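PDB 6OYC: glycosylation Associate Protein 1, which probably acts in the Gap123 complex of the accessory Sec system, supporting glycosylation and export of serine-rich surface proteins, and belongs to the GT-B clan. Local coordinates for residues F4-Y9 and S48-L53; P108-V113 and I120-F125; H188-N193 and S206-L211; V300-T305 and T438-I443; Y340-K345 and E472-I477. All blocks are in the same frame, centred on the assembly; numbering follows the deposited sequence.

Interaction 1 (F4-Y9 and S48-L53); sequences FIPSWY and SRLVVL
Phe4 and Leu50 form a parallel bridge between strands 2-5 and 48-52, the first beta-alpha-beta unit of a Rossmann-like sheet, whose connecting helix is 33-43. Phe4 makes both inter-strand backbone bonds: its N donates to Arg49 O at 2.8 Å and its O accepts from Val51 N at 2.7 Å. CG of Phe4 stands anti to its carbonyl carbon (chi1 -76°), and the ring turns an edge to Ser48, CE1 lying 3.7 Å from Ser48 CB. Beyond the strand, Pro6 and Trp8 both touch the methyls of Leu50. Leu50 CD2 meets the indole tip to tip, 3.6 Å from Trp8 CZ3, and Leu50 CD1 touches Pro6 CD. Pro6 CB sits 3.4 Å above the indole plane, over its centre, so its own segment contributes to covering one face of the ring. Where the chains diverge, a water takes over the pairing: it accepts from Leu53 N, donates to Pro6 O, and is 3.0 Å from Tyr9 OH, a hydroxyl also bonded to His238 ND1. Helix 33-43 packs over Phe4 and Leu50, helix 208-223 meets Ile5 and Val51, and strands 229-233 and 73-75 continue the sheet beyond this pair.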
# COMPACT_ATOMS: atom_id res chain seq x y z
N PHE A 4 -4.64 -15.34 -8.03
CA PHE A 4 -4.99 -14.17 -7.23
C PHE A 4 -5.24 -12.99 -8.15
O PHE A 4 -4.43 -12.71 -9.04
CB PHE A 4 -3.89 -13.82 -6.23
CG PHE A 4 -3.83 -14.73 -5.03
CD1 PHE A 4 -3.11 -15.93 -5.07
CD2 PHE A 4 -4.49 -14.40 -3.85
CE1 PHE A 4 -3.05 -16.77 -3.96
CE2 PHE A 4 -4.43 -15.23 -2.75
CZ PHE A 4 -3.71 -16.41 -2.80
N ILE A 5 -6.36 -12.30 -7.96
CA ILE A 5 -6.61 -11.09 -8.73
C ILE A 5 -6.63 -9.92 -7.75
O ILE A 5 -7.58 -9.82 -6.96
CB ILE A 5 -7.92 -11.18 -9.53
CG1 ILE A 5 -7.86 -12.40 -10.48
CG2 ILE A 5 -8.17 -9.88 -10.26
CD1 ILE A 5 -9.02 -12.49 -11.40
N PRO A 6 -5.63 -9.04 -7.78
CA PRO A 6 -5.57 -7.93 -6.81
C PRO A 6 -6.42 -6.75 -7.25
O PRO A 6 -6.96 -6.71 -8.36
CB PRO A 6 -4.08 -7.55 -6.83
CG PRO A 6 -3.68 -7.79 -8.26
CD PRO A 6 -4.50 -9.01 -8.72
N SER A 7 -6.53 -5.78 -6.35
CA SER A 7 -7.16 -4.48 -6.62
C SER A 7 -6.12 -3.40 -6.36
O SER A 7 -6.18 -2.70 -5.34
CB SER A 7 -8.41 -4.25 -5.76
OG SER A 7 -9.46 -5.09 -6.20
N TRP A 8 -5.14 -3.30 -7.24
CA TRP A 8 -4.07 -2.33 -7.03
C TRP A 8 -4.21 -1.21 -8.04
O TRP A 8 -3.25 -0.84 -8.72
CB TRP A 8 -2.69 -2.99 -7.16
CG TRP A 8 -2.45 -4.08 -6.17
CD1 TRP A 8 -3.07 -4.25 -4.96
CD2 TRP A 8 -1.51 -5.15 -6.30
NE1 TRP A 8 -2.57 -5.38 -4.33
CE2 TRP A 8 -1.61 -5.94 -5.13
CE3 TRP A 8 -0.60 -5.52 -7.30
CZ2 TRP A 8 -0.83 -7.07 -4.93
CZ3 TRP A 8 0.19 -6.63 -7.09
CH2 TRP A 8 0.05 -7.41 -5.93
N TYR A 9 -5.43 -0.70 -8.13
CA TYR A 9 -5.87 0.22 -9.16
C TYR A 9 -5.52 1.65 -8.79
O TYR A 9 -5.13 1.96 -7.66
CB TYR A 9 -7.38 0.07 -9.37
CG TYR A 9 -7.75 -1.29 -9.86
CD1 TYR A 9 -7.15 -1.81 -10.99
CD2 TYR A 9 -8.68 -2.08 -9.18
CE1 TYR A 9 -7.46 -3.05 -11.47
CE2 TYR A 9 -9.00 -3.36 -9.66
CZ TYR A 9 -8.38 -3.83 -10.81
OH TYR A 9 -8.66 -5.08 -11.32
N SER A 48 0.58 -20.85 -6.79
CA SER A 48 -0.29 -19.71 -7.02
C SER A 48 0.34 -18.74 -8.00
O SER A 48 1.55 -18.77 -8.23
CB SER A 48 -0.63 -18.99 -5.71
OG SER A 48 0.54 -18.57 -5.07
N ARG A 49 -0.50 -17.90 -8.58
CA ARG A 49 -0.05 -16.91 -9.54
C ARG A 49 -0.90 -15.66 -9.39
O ARG A 49 -2.08 -15.73 -9.06
CB ARG A 49 -0.12 -17.44 -10.98
CG ARG A 49 0.20 -16.41 -12.03
CD ARG A 49 0.81 -17.06 -13.26
NE ARG A 49 -0.18 -17.83 -13.97
CZ ARG A 49 -0.06 -19.10 -14.31
NH1 ARG A 49 1.04 -19.79 -14.01
NH2 ARG A 49 -1.06 -19.69 -14.95
N LEU A 50 -0.27 -14.51 -9.63
CA LEU A 50 -0.95 -13.22 -9.59
C LEU A 50 -1.43 -12.85 -10.99
O LEU A 50 -0.72 -13.08 -11.98
CB LEU A 50 0.00 -12.16 -9.05
CG LEU A 50 -0.53 -10.80 -8.60
CD1 LEU A 50 -1.20 -10.87 -7.25
CD2 LEU A 50 0.66 -9.83 -8.57
N VAL A 51 -2.64 -12.31 -11.08
CA VAL A 51 -3.25 -11.94 -12.36
C VAL A 51 -3.57 -10.46 -12.27
O VAL A 51 -4.56 -10.07 -11.64
CB VAL A 51 -4.51 -12.77 -12.68
CG1 VAL A 51 -5.10 -12.34 -14.00
CG2 VAL A 51 -4.22 -14.29 -12.66
N VAL A 52 -2.75 -9.63 -12.93
CA VAL A 52 -2.78 -8.18 -12.75
C VAL A 52 -3.48 -7.56 -13.95
O VAL A 52 -3.02 -7.71 -15.09
CB VAL A 52 -1.35 -7.61 -12.60
CG1 VAL A 52 -1.39 -6.08 -12.51
CG2 VAL A 52 -0.69 -8.21 -11.37
N LEU A 53 -4.57 -6.85 -13.69
CA LEU A 53 -5.41 -6.38 -14.79
C LEU A 53 -5.07 -4.97 -15.24
O LEU A 53 -5.32 -4.65 -16.41
CB LEU A 53 -6.88 -6.45 -14.40
CG LEU A 53 -7.47 -7.83 -14.12
CD1 LEU A 53 -8.98 -7.73 -13.87
CD2 LEU A 53 -7.19 -8.79 -15.25
O HOH W 1 -6.15 -6.62 -11.12

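Interaction 2 (P108-V113 and I120-F125); sequences PFIVLV and IAKVQF
Val111 and Val123 face each other as an antiparallel hydrogen-bonded pair: Val123 N donates to Val111 O at 3.0 Å, while the return bond from Val111 N is weak. Val113 N reaches Ala121 O at 2.9 Å. Val113 O is shared, accepting from Ile120 N at 2.7 Å and from Ala121 N in its carbonyl plane, on a lone pair. Two residues thus oppose one, a classic beta bulge in the hairpin of strands 111-115 and 118-125, within the long antiparallel sheet. Apolar contacts divide between the faces. On that of Val111, Val113, Ala121 and Val123, the valine CG2 atoms of Val113 and Val123 lie 4.0 Å apart, and Val111 CG2 approaches the edge of the Phe125 ring at CE1. On the other, Leu112 runs beside Lys122, pointing the same way, with CD2 3.7 Å from CG of the lysine stem. Ile110 CG2 rests against the amide end of Gln124, whose NE2 is hydrogen-bonded to Tyr23 OH. A single water accepts from Phe125 N and lies close to Phe109 O and Gln124 OE1.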
# COMPACT_ATOMS: atom_id res chain seq x y z
N PRO A 108 16.07 18.77 -3.52
CA PRO A 108 15.94 17.65 -2.58
C PRO A 108 14.93 16.59 -3.01
O PRO A 108 14.79 15.59 -2.31
CB PRO A 108 15.50 18.34 -1.27
CG PRO A 108 15.99 19.73 -1.39
CD PRO A 108 15.90 20.08 -2.85
N PHE A 109 14.21 16.76 -4.12
CA PHE A 109 13.14 15.83 -4.45
C PHE A 109 13.16 15.34 -5.90
O PHE A 109 12.78 14.19 -6.16
CB PHE A 109 11.79 16.48 -4.12
CG PHE A 109 11.63 16.85 -2.65
CD1 PHE A 109 11.35 15.87 -1.69
CD2 PHE A 109 11.79 18.16 -2.23
CE1 PHE A 109 11.22 16.21 -0.33
CE2 PHE A 109 11.65 18.51 -0.87
CZ PHE A 109 11.37 17.53 0.08
N ILE A 110 13.60 16.18 -6.85
CA ILE A 110 13.61 15.86 -8.27
C ILE A 110 14.83 16.52 -8.91
O ILE A 110 15.55 17.28 -8.28
CB ILE A 110 12.33 16.35 -8.99
CG1 ILE A 110 12.31 17.88 -9.00
CG2 ILE A 110 11.04 15.76 -8.36
CD1 ILE A 110 11.21 18.45 -9.83
N VAL A 111 15.00 16.28 -10.21
CA VAL A 111 16.01 16.98 -11.02
C VAL A 111 15.29 17.82 -12.06
O VAL A 111 14.37 17.35 -12.73
CB VAL A 111 17.00 16.00 -11.67
CG1 VAL A 111 17.92 16.76 -12.59
CG2 VAL A 111 17.85 15.29 -10.61
N LEU A 112 15.70 19.08 -12.18
CA LEU A 112 15.26 19.95 -13.26
C LEU A 112 16.26 19.93 -14.41
O LEU A 112 17.46 20.15 -14.20
CB LEU A 112 15.07 21.38 -12.75
CG LEU A 112 14.01 21.45 -11.65
CD1 LEU A 112 14.03 22.82 -10.94
CD2 LEU A 112 12.62 21.12 -12.23
N VAL A 113 15.76 19.66 -15.62
CA VAL A 113 16.52 19.79 -16.85
C VAL A 113 16.10 21.09 -17.53
O VAL A 113 14.95 21.22 -17.96
CB VAL A 113 16.29 18.59 -17.78
CG1 VAL A 113 17.14 18.73 -19.05
CG2 VAL A 113 16.59 17.31 -17.04
N ILE A 120 13.12 22.25 -19.59
CA ILE A 120 12.94 21.15 -20.53
C ILE A 120 12.21 19.98 -19.90
O ILE A 120 11.33 19.39 -20.52
CB ILE A 120 14.30 20.70 -21.10
CG1 ILE A 120 15.06 21.88 -21.70
CG2 ILE A 120 14.09 19.61 -22.13
CD1 ILE A 120 14.24 22.64 -22.68
N ALA A 121 12.54 19.60 -18.67
CA ALA A 121 11.97 18.38 -18.12
C ALA A 121 12.10 18.37 -16.61
O ALA A 121 12.95 19.05 -16.03
CB ALA A 121 12.64 17.13 -18.71
N LYS A 122 11.23 17.58 -15.98
CA LYS A 122 11.32 17.24 -14.57
C LYS A 122 11.49 15.73 -14.46
O LYS A 122 10.72 14.98 -15.06
CB LYS A 122 10.10 17.70 -13.80
CG LYS A 122 9.88 19.16 -13.87
CD LYS A 122 8.85 19.63 -12.84
CE LYS A 122 8.46 21.09 -13.09
NZ LYS A 122 7.81 21.77 -11.90
N VAL A 123 12.50 15.29 -13.74
CA VAL A 123 12.86 13.89 -13.66
C VAL A 123 12.41 13.37 -12.31
O VAL A 123 12.72 13.97 -11.28
CB VAL A 123 14.38 13.70 -13.85
CG1 VAL A 123 14.76 12.24 -13.70
CG2 VAL A 123 14.79 14.26 -15.23
N GLN A 124 11.67 12.26 -12.31
CA GLN A 124 11.09 11.71 -11.09
C GLN A 124 11.65 10.32 -10.82
O GLN A 124 11.85 9.53 -11.75
CB GLN A 124 9.57 11.65 -11.16
CG GLN A 124 8.91 13.05 -11.05
CD GLN A 124 8.68 13.46 -9.61
OE1 GLN A 124 9.11 12.76 -8.68
NE2 GLN A 124 7.99 14.59 -9.41
N PHE A 125 11.88 10.04 -9.53
CA PHE A 125 12.47 8.78 -9.11
C PHE A 125 11.50 8.01 -8.21
O PHE A 125 10.71 8.59 -7.47
CB PHE A 125 13.80 9.02 -8.38
CG PHE A 125 14.78 9.82 -9.20
CD1 PHE A 125 14.77 11.22 -9.16
CD2 PHE A 125 15.66 9.20 -10.06
CE1 PHE A 125 15.65 11.96 -9.94
CE2 PHE A 125 16.54 9.93 -10.82
CZ PHE A 125 16.53 11.32 -10.76
O HOH W 2 11.65 12.04 -7.73

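Interaction 3 (H188-N193 and S206-L211); sequences HHVEIN and SDIEEL
Ile208, the residue after the helix cap, packs against Val190 of strand 190-192. Its CB lies 4.2 Å from Val190 CG2; CG1 then stands anti to the backbone N (chi1 -162°), and the bend at chi2 (43°) brings CD1 back to 3.9 Å from the same methyl. Val190 CG2 thus meets backbone and side chain of Ile208 together, with Ile208 N and CA both 3.7 Å away. Farther along, Ile192 CD1 and Leu211 CD2 meet tip to tip. The backbones come together through weaker polar contacts: Asp207 CA-H points nearly straight at His188 O (3.5 Å), and His189 CA-H approaches Ser206 O. A water joins His188 O to Ile208 N, donating to the first and accepting from the second at 2.7 Å. Within 206-211, Asp207 OD1 receives Glu210 N at 3.0 Å, and Glu210 OE1 is gripped twice, by Ser206 N nearly in line with its C-O bond and by Ser206 OG from above the carboxylate plane. The other oxygen of Glu210 forms a salt bridge with Lys202. Through its bond to Glu210 N, Asp207 is the N-cap of helix 208-223, which begins just after edge strand 204-205 of the antiparallel sheet and lays its first turn against neighbouring strand 190-192.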
# COMPACT_ATOMS: atom_id res chain seq x y z
N HIS A 188 -12.49 8.17 -24.42
CA HIS A 188 -11.48 7.31 -23.81
C HIS A 188 -11.25 6.06 -24.65
O HIS A 188 -10.83 5.04 -24.10
CB HIS A 188 -11.88 6.93 -22.38
CG HIS A 188 -12.06 8.10 -21.48
ND1 HIS A 188 -13.16 8.25 -20.65
CD2 HIS A 188 -11.29 9.19 -21.26
CE1 HIS A 188 -13.05 9.38 -19.98
NE2 HIS A 188 -11.93 9.97 -20.33
N HIS A 189 -11.53 6.11 -25.95
CA HIS A 189 -11.49 4.90 -26.75
C HIS A 189 -10.04 4.52 -27.07
O HIS A 189 -9.12 5.35 -26.97
CB HIS A 189 -12.31 5.06 -28.03
CG HIS A 189 -11.56 5.70 -29.16
ND1 HIS A 189 -11.55 7.07 -29.36
CD2 HIS A 189 -10.79 5.17 -30.14
CE1 HIS A 189 -10.80 7.35 -30.42
NE2 HIS A 189 -10.33 6.22 -30.91
N VAL A 190 -9.85 3.27 -27.47
CA VAL A 190 -8.53 2.67 -27.65
C VAL A 190 -8.38 2.24 -29.11
O VAL A 190 -9.27 1.56 -29.64
CB VAL A 190 -8.35 1.47 -26.69
CG1 VAL A 190 -6.97 0.81 -26.86
CG2 VAL A 190 -8.54 1.91 -25.24
N GLU A 191 -7.26 2.62 -29.74
CA GLU A 191 -6.94 2.22 -31.11
C GLU A 191 -5.75 1.27 -31.09
O GLU A 191 -4.66 1.64 -30.65
CB GLU A 191 -6.63 3.43 -31.99
CG GLU A 191 -7.82 4.35 -32.28
CD GLU A 191 -7.41 5.73 -32.86
OE1 GLU A 191 -6.22 5.89 -33.23
OE2 GLU A 191 -8.28 6.64 -32.95
N ILE A 192 -5.96 0.07 -31.61
CA ILE A 192 -4.90 -0.91 -31.78
C ILE A 192 -4.09 -0.60 -33.04
O ILE A 192 -4.65 -0.26 -34.08
CB ILE A 192 -5.53 -2.32 -31.86
CG1 ILE A 192 -6.41 -2.59 -30.62
CG2 ILE A 192 -4.47 -3.36 -32.12
CD1 ILE A 192 -5.64 -2.61 -29.31
N ASN A 193 -2.77 -0.73 -32.95
CA ASN A 193 -1.90 -0.73 -34.12
C ASN A 193 -2.39 -1.77 -35.14
O ASN A 193 -2.36 -2.97 -34.85
CB ASN A 193 -0.46 -1.06 -33.73
CG ASN A 193 0.51 -0.95 -34.90
OD1 ASN A 193 0.12 -1.06 -36.06
ND2 ASN A 193 1.79 -0.73 -34.59
N SER A 206 -14.21 0.63 -27.19
CA SER A 206 -14.89 1.81 -26.66
C SER A 206 -14.16 2.39 -25.44
O SER A 206 -14.22 3.61 -25.21
CB SER A 206 -16.34 1.48 -26.31
OG SER A 206 -16.39 0.41 -25.40
N ASP A 207 -13.48 1.56 -24.66
CA ASP A 207 -12.63 2.04 -23.57
C ASP A 207 -11.62 0.95 -23.23
O ASP A 207 -11.67 -0.16 -23.76
CB ASP A 207 -13.44 2.46 -22.35
CG ASP A 207 -14.38 1.36 -21.85
OD1 ASP A 207 -14.03 0.16 -21.92
OD2 ASP A 207 -15.47 1.72 -21.37
N ILE A 208 -10.69 1.28 -22.32
CA ILE A 208 -9.60 0.36 -22.00
C ILE A 208 -10.14 -0.89 -21.31
O ILE A 208 -9.60 -1.99 -21.47
CB ILE A 208 -8.52 1.09 -21.17
CG1 ILE A 208 -7.18 0.34 -21.19
CG2 ILE A 208 -8.95 1.27 -19.73
CD1 ILE A 208 -6.78 -0.18 -22.51
N GLU A 209 -11.24 -0.77 -20.56
CA GLU A 209 -11.75 -1.95 -19.86
C GLU A 209 -12.24 -3.03 -20.83
O GLU A 209 -12.09 -4.23 -20.56
CB GLU A 209 -12.88 -1.55 -18.93
CG GLU A 209 -13.43 -2.73 -18.18
CD GLU A 209 -14.67 -2.37 -17.40
OE1 GLU A 209 -14.84 -1.17 -17.08
OE2 GLU A 209 -15.47 -3.28 -17.13
N GLU A 210 -12.83 -2.62 -21.95
CA GLU A 210 -13.32 -3.60 -22.92
C GLU A 210 -12.18 -4.51 -23.39
O GLU A 210 -12.34 -5.73 -23.46
CB GLU A 210 -13.96 -2.86 -24.10
CG GLU A 210 -14.74 -3.75 -25.06
CD GLU A 210 -15.22 -3.00 -26.33
OE1 GLU A 210 -14.90 -1.81 -26.54
OE2 GLU A 210 -15.92 -3.64 -27.14
N LEU A 211 -11.02 -3.92 -23.68
CA LEU A 211 -9.87 -4.73 -24.04
C LEU A 211 -9.39 -5.58 -22.86
O LEU A 211 -8.97 -6.73 -23.05
CB LEU A 211 -8.75 -3.82 -24.56
CG LEU A 211 -7.43 -4.53 -24.90
CD1 LEU A 211 -7.66 -5.62 -25.94
CD2 LEU A 211 -6.37 -3.51 -25.38
O HOH W 3 -10.04 3.85 -21.75

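Interaction 4 (V300-T305 and T438-I443); sequences VSPFDT and TQIAGI
Asp304 OD2 is gripped by two groups, a hydrogen bond from Tyr437 OH and a salt bridge with Arg306 NH2, while the CB of the same residue rests 3.9 Å from Ile440 CG2. Ser444 OG, one turn beyond Ile440, bonds to Asp304 N and Ile440 O. Across the segments themselves the contact is mostly side-chain packing, with two carbonyl oxygens against carbon. Pro302 is the centre of an inverse gamma turn, closed by Phe303 N bonding to Ser301 O at 3.0 Å. Its O points into Ile440, 3.2 Å from CG2, and its ring crosses that side chain at about a right angle, CG to CG1. Phe303 reaches the next helical turn: CE1 is 3.7 Å from Ile443 CD1, and Ile443 O lies at the ring edge, in plane. The loop follows 297-299, the last strand of the first parallel sheet, whereas helix 436-445 joins strands 426-428 and 449-451 of the second. Two isoleucines against proline and phenylalanine, with the probably charged Asp304 carboxylate bonded at the side, imply a mainly hydrophobic junction between the Rossmann-like halves of a GT-B-type fold.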
# COMPACT_ATOMS: atom_id res chain seq x y z
N VAL A 300 -9.86 -13.60 8.31
CA VAL A 300 -8.41 -13.65 8.11
C VAL A 300 -7.85 -12.31 8.56
O VAL A 300 -8.00 -11.30 7.86
CB VAL A 300 -8.04 -13.95 6.64
CG1 VAL A 300 -6.54 -13.74 6.40
CG2 VAL A 300 -8.46 -15.38 6.24
N SER A 301 -7.21 -12.29 9.73
CA SER A 301 -6.63 -11.03 10.18
C SER A 301 -5.40 -10.70 9.33
O SER A 301 -4.64 -11.59 8.94
CB SER A 301 -6.25 -11.09 11.67
OG SER A 301 -5.83 -12.38 12.05
N PRO A 302 -5.21 -9.44 8.99
CA PRO A 302 -4.24 -9.06 7.94
C PRO A 302 -2.81 -8.85 8.45
O PRO A 302 -2.26 -7.76 8.35
CB PRO A 302 -4.84 -7.75 7.41
CG PRO A 302 -5.59 -7.16 8.58
CD PRO A 302 -6.12 -8.34 9.36
N PHE A 303 -2.18 -9.92 8.94
CA PHE A 303 -0.79 -9.87 9.37
C PHE A 303 0.16 -9.51 8.24
O PHE A 303 -0.00 -9.97 7.10
CB PHE A 303 -0.35 -11.22 9.94
CG PHE A 303 -1.08 -11.63 11.17
CD1 PHE A 303 -0.81 -11.01 12.39
CD2 PHE A 303 -2.03 -12.65 11.13
CE1 PHE A 303 -1.49 -11.40 13.55
CE2 PHE A 303 -2.71 -13.04 12.27
CZ PHE A 303 -2.44 -12.42 13.48
N ASP A 304 1.17 -8.71 8.56
CA ASP A 304 2.27 -8.37 7.65
C ASP A 304 3.56 -8.89 8.29
O ASP A 304 4.12 -8.25 9.18
CB ASP A 304 2.36 -6.86 7.40
CG ASP A 304 3.55 -6.48 6.50
OD1 ASP A 304 4.24 -7.38 5.97
OD2 ASP A 304 3.77 -5.27 6.31
N THR A 305 4.05 -10.02 7.79
CA THR A 305 5.16 -10.69 8.47
C THR A 305 6.53 -10.11 8.13
O THR A 305 7.53 -10.64 8.61
CB THR A 305 5.14 -12.18 8.14
OG1 THR A 305 4.97 -12.34 6.73
CG2 THR A 305 3.96 -12.87 8.89
N THR A 438 -0.44 1.01 11.01
CA THR A 438 0.22 0.97 12.32
C THR A 438 -0.38 -0.12 13.20
O THR A 438 0.35 -0.83 13.91
CB THR A 438 0.11 2.34 12.99
OG1 THR A 438 0.74 3.32 12.16
CG2 THR A 438 0.80 2.34 14.35
N GLN A 439 -1.71 -0.27 13.18
CA GLN A 439 -2.34 -1.36 13.94
C GLN A 439 -1.86 -2.72 13.44
O GLN A 439 -1.53 -3.60 14.24
CB GLN A 439 -3.86 -1.26 13.84
CG GLN A 439 -4.45 -0.03 14.47
CD GLN A 439 -5.95 -0.00 14.33
OE1 GLN A 439 -6.49 0.18 13.23
NE2 GLN A 439 -6.63 -0.21 15.44
N ILE A 440 -1.84 -2.91 12.11
CA ILE A 440 -1.35 -4.17 11.54
C ILE A 440 0.08 -4.43 11.96
O ILE A 440 0.45 -5.56 12.31
CB ILE A 440 -1.48 -4.15 10.01
CG1 ILE A 440 -2.95 -4.27 9.59
CG2 ILE A 440 -0.64 -5.26 9.38
CD1 ILE A 440 -3.22 -3.68 8.21
N ALA A 441 0.92 -3.40 11.90
CA ALA A 441 2.31 -3.55 12.31
C ALA A 441 2.39 -3.95 13.79
O ALA A 441 3.26 -4.75 14.17
CB ALA A 441 3.08 -2.25 12.05
N GLY A 442 1.49 -3.43 14.61
CA GLY A 442 1.41 -3.78 16.02
C GLY A 442 1.18 -5.26 16.26
O GLY A 442 1.99 -5.91 16.92
N ILE A 443 0.08 -5.82 15.73
CA ILE A 443 -0.17 -7.25 15.89
C ILE A 443 0.86 -8.10 15.16
O ILE A 443 0.96 -9.30 15.43
CB ILE A 443 -1.57 -7.68 15.39
CG1 ILE A 443 -1.66 -7.57 13.87
CG2 ILE A 443 -2.69 -6.88 16.04
CD1 ILE A 443 -3.01 -8.03 13.30

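Interaction 5 (Y340-K345 and E472-I477); sequences YKVMLK and ELEKAI
Val342 packs against Glu474 and Ile477, one turn apart on the facing helix. Its two methyls divide the work: CG1 lies 3.7 Å from Glu474 CA, and CG2 is 4.0 Å from Ile477 CG2, the two side chains crossing at about a right angle. Beside them Lys341 lays its stem, not its amine, on the glutamate. CD and CE of Lys341 both lie about 3.3 Å from Glu474 OE2, whereas the charged ends stay apart, with Lys341 NZ 4.7 Å from Glu474 OE1. The chain bends at chi3 (-126°), which places CE, and again at chi4, which places NZ. The attraction of the opposite charges is probably felt without direct pairing. Here helix 329-344, which connects strands 318-323 and 349-354, meets helix 473-481, which follows the edge strand 464-466; the short axes run 9.5 Å apart at 41° in the second Rossmann-like sheet's domain. Farther out, Ser338 OG, a turn earlier on the first helix, hydrogen-bonds Glu474 OE1 and holds the carboxylate beside Lys341. Lys345 NZ donates to a water 2.8 Å away, next to Glu474 O. Beneath the helices, Val342 rests on Ile349, and Ile477 on Leu426 and Ile428.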
# COMPACT_ATOMS: atom_id res chain seq x y z
N TYR A 340 5.68 14.09 29.77
CA TYR A 340 6.63 14.71 30.69
C TYR A 340 6.67 13.97 32.03
O TYR A 340 7.74 13.61 32.52
CB TYR A 340 6.27 16.18 30.88
CG TYR A 340 7.31 16.99 31.63
CD1 TYR A 340 8.53 17.29 31.06
CD2 TYR A 340 7.05 17.46 32.92
CE1 TYR A 340 9.49 18.03 31.74
CE2 TYR A 340 7.99 18.21 33.60
CZ TYR A 340 9.21 18.48 33.02
OH TYR A 340 10.16 19.21 33.69
N LYS A 341 5.50 13.71 32.61
CA LYS A 341 5.45 13.09 33.93
C LYS A 341 6.09 11.71 33.94
O LYS A 341 6.91 11.40 34.82
CB LYS A 341 4.00 13.01 34.43
CG LYS A 341 3.48 14.30 35.07
CD LYS A 341 2.29 14.01 35.97
CE LYS A 341 1.08 14.88 35.60
NZ LYS A 341 1.28 16.33 35.88
N VAL A 342 5.73 10.85 32.98
CA VAL A 342 6.30 9.50 32.99
C VAL A 342 7.79 9.53 32.64
O VAL A 342 8.55 8.65 33.05
CB VAL A 342 5.53 8.55 32.05
CG1 VAL A 342 4.03 8.73 32.19
CG2 VAL A 342 5.99 8.72 30.61
N MET A 343 8.23 10.56 31.91
CA MET A 343 9.60 10.60 31.44
C MET A 343 10.55 11.08 32.53
O MET A 343 11.69 10.60 32.61
CB MET A 343 9.71 11.50 30.21
CG MET A 343 9.46 10.73 28.91
SD MET A 343 9.26 11.81 27.49
CE MET A 343 10.97 12.23 27.13
N LEU A 344 10.11 12.03 33.37
CA LEU A 344 10.92 12.38 34.54
C LEU A 344 11.08 11.20 35.47
O LEU A 344 12.13 11.02 36.08
CB LEU A 344 10.30 13.56 35.29
CG LEU A 344 10.17 14.91 34.60
CD1 LEU A 344 9.13 15.68 35.35
CD2 LEU A 344 11.49 15.66 34.58
N LYS A 345 10.05 10.37 35.57
CA LYS A 345 10.10 9.15 36.38
C LYS A 345 10.89 8.02 35.73
O LYS A 345 11.08 6.98 36.37
CB LYS A 345 8.68 8.65 36.66
CG LYS A 345 7.95 9.38 37.77
CD LYS A 345 6.53 8.85 37.90
CE LYS A 345 6.51 7.33 37.93
NZ LYS A 345 5.56 6.75 36.92
N GLU A 472 -4.63 9.05 31.56
CA GLU A 472 -4.40 7.65 31.85
C GLU A 472 -3.14 7.10 31.16
O GLU A 472 -2.69 6.01 31.51
CB GLU A 472 -5.65 6.87 31.46
CG GLU A 472 -5.90 5.60 32.24
CD GLU A 472 -7.19 4.92 31.80
OE1 GLU A 472 -8.04 5.62 31.18
OE2 GLU A 472 -7.35 3.70 32.05
N LEU A 473 -2.57 7.83 30.18
CA LEU A 473 -1.23 7.50 29.70
C LEU A 473 -0.23 7.37 30.84
O LEU A 473 0.71 6.56 30.76
CB LEU A 473 -0.72 8.57 28.74
CG LEU A 473 -1.28 8.60 27.31
CD1 LEU A 473 -0.72 9.82 26.56
CD2 LEU A 473 -1.01 7.29 26.58
N GLU A 474 -0.42 8.16 31.91
CA GLU A 474 0.46 8.10 33.07
C GLU A 474 0.38 6.76 33.79
O GLU A 474 1.28 6.43 34.56
CB GLU A 474 0.14 9.24 34.05
CG GLU A 474 0.66 10.61 33.61
CD GLU A 474 -0.03 11.75 34.34
OE1 GLU A 474 -0.58 12.66 33.67
OE2 GLU A 474 -0.02 11.74 35.59
N LYS A 475 -0.69 6.00 33.56
CA LYS A 475 -0.79 4.63 34.03
C LYS A 475 -0.42 3.62 32.95
O LYS A 475 0.32 2.67 33.21
CB LYS A 475 -2.22 4.36 34.52
CG LYS A 475 -2.47 2.98 35.10
CD LYS A 475 -3.90 2.86 35.64
CE LYS A 475 -4.20 1.46 36.22
NZ LYS A 475 -5.52 1.39 36.94
N ALA A 476 -0.88 3.86 31.72
CA ALA A 476 -0.71 2.89 30.64
C ALA A 476 0.75 2.77 30.21
O ALA A 476 1.21 1.67 29.88
CB ALA A 476 -1.61 3.28 29.46
N ILE A 477 1.49 3.88 30.18
CA ILE A 477 2.87 3.83 29.70
C ILE A 477 3.73 3.02 30.67
O ILE A 477 4.46 2.13 30.23
CB ILE A 477 3.43 5.24 29.45
CG1 ILE A 477 2.69 5.91 28.28
CG2 ILE A 477 4.90 5.17 29.14
CD1 ILE A 477 3.16 7.32 27.98
O HOH W 4 3.07 7.59 35.93

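Interactions 1 and 4 are buried near the middle of the chain, their nearest atoms about 10 Å apart; interactions 2 and 3 lie farther out and are only partly buried, and interaction 5 is farthest from the centre, yet its contact is buried too. Backbone bonds join the strands in interactions 1 and 2, more of them in 2; in 4 and 5 side chains do most of the work, and 3 adds CA-H...O contacts and a water. Interactions 2 and 3 reach the same antiparallel sheet, close to its two ends. Helix 208-223, which starts in interaction 3, also packs on the sheet of interaction 1. Interactions 4 and 5 alternate along the sequence: 4 joins the two parallel-sheet halves, and 5 pairs helices within the second.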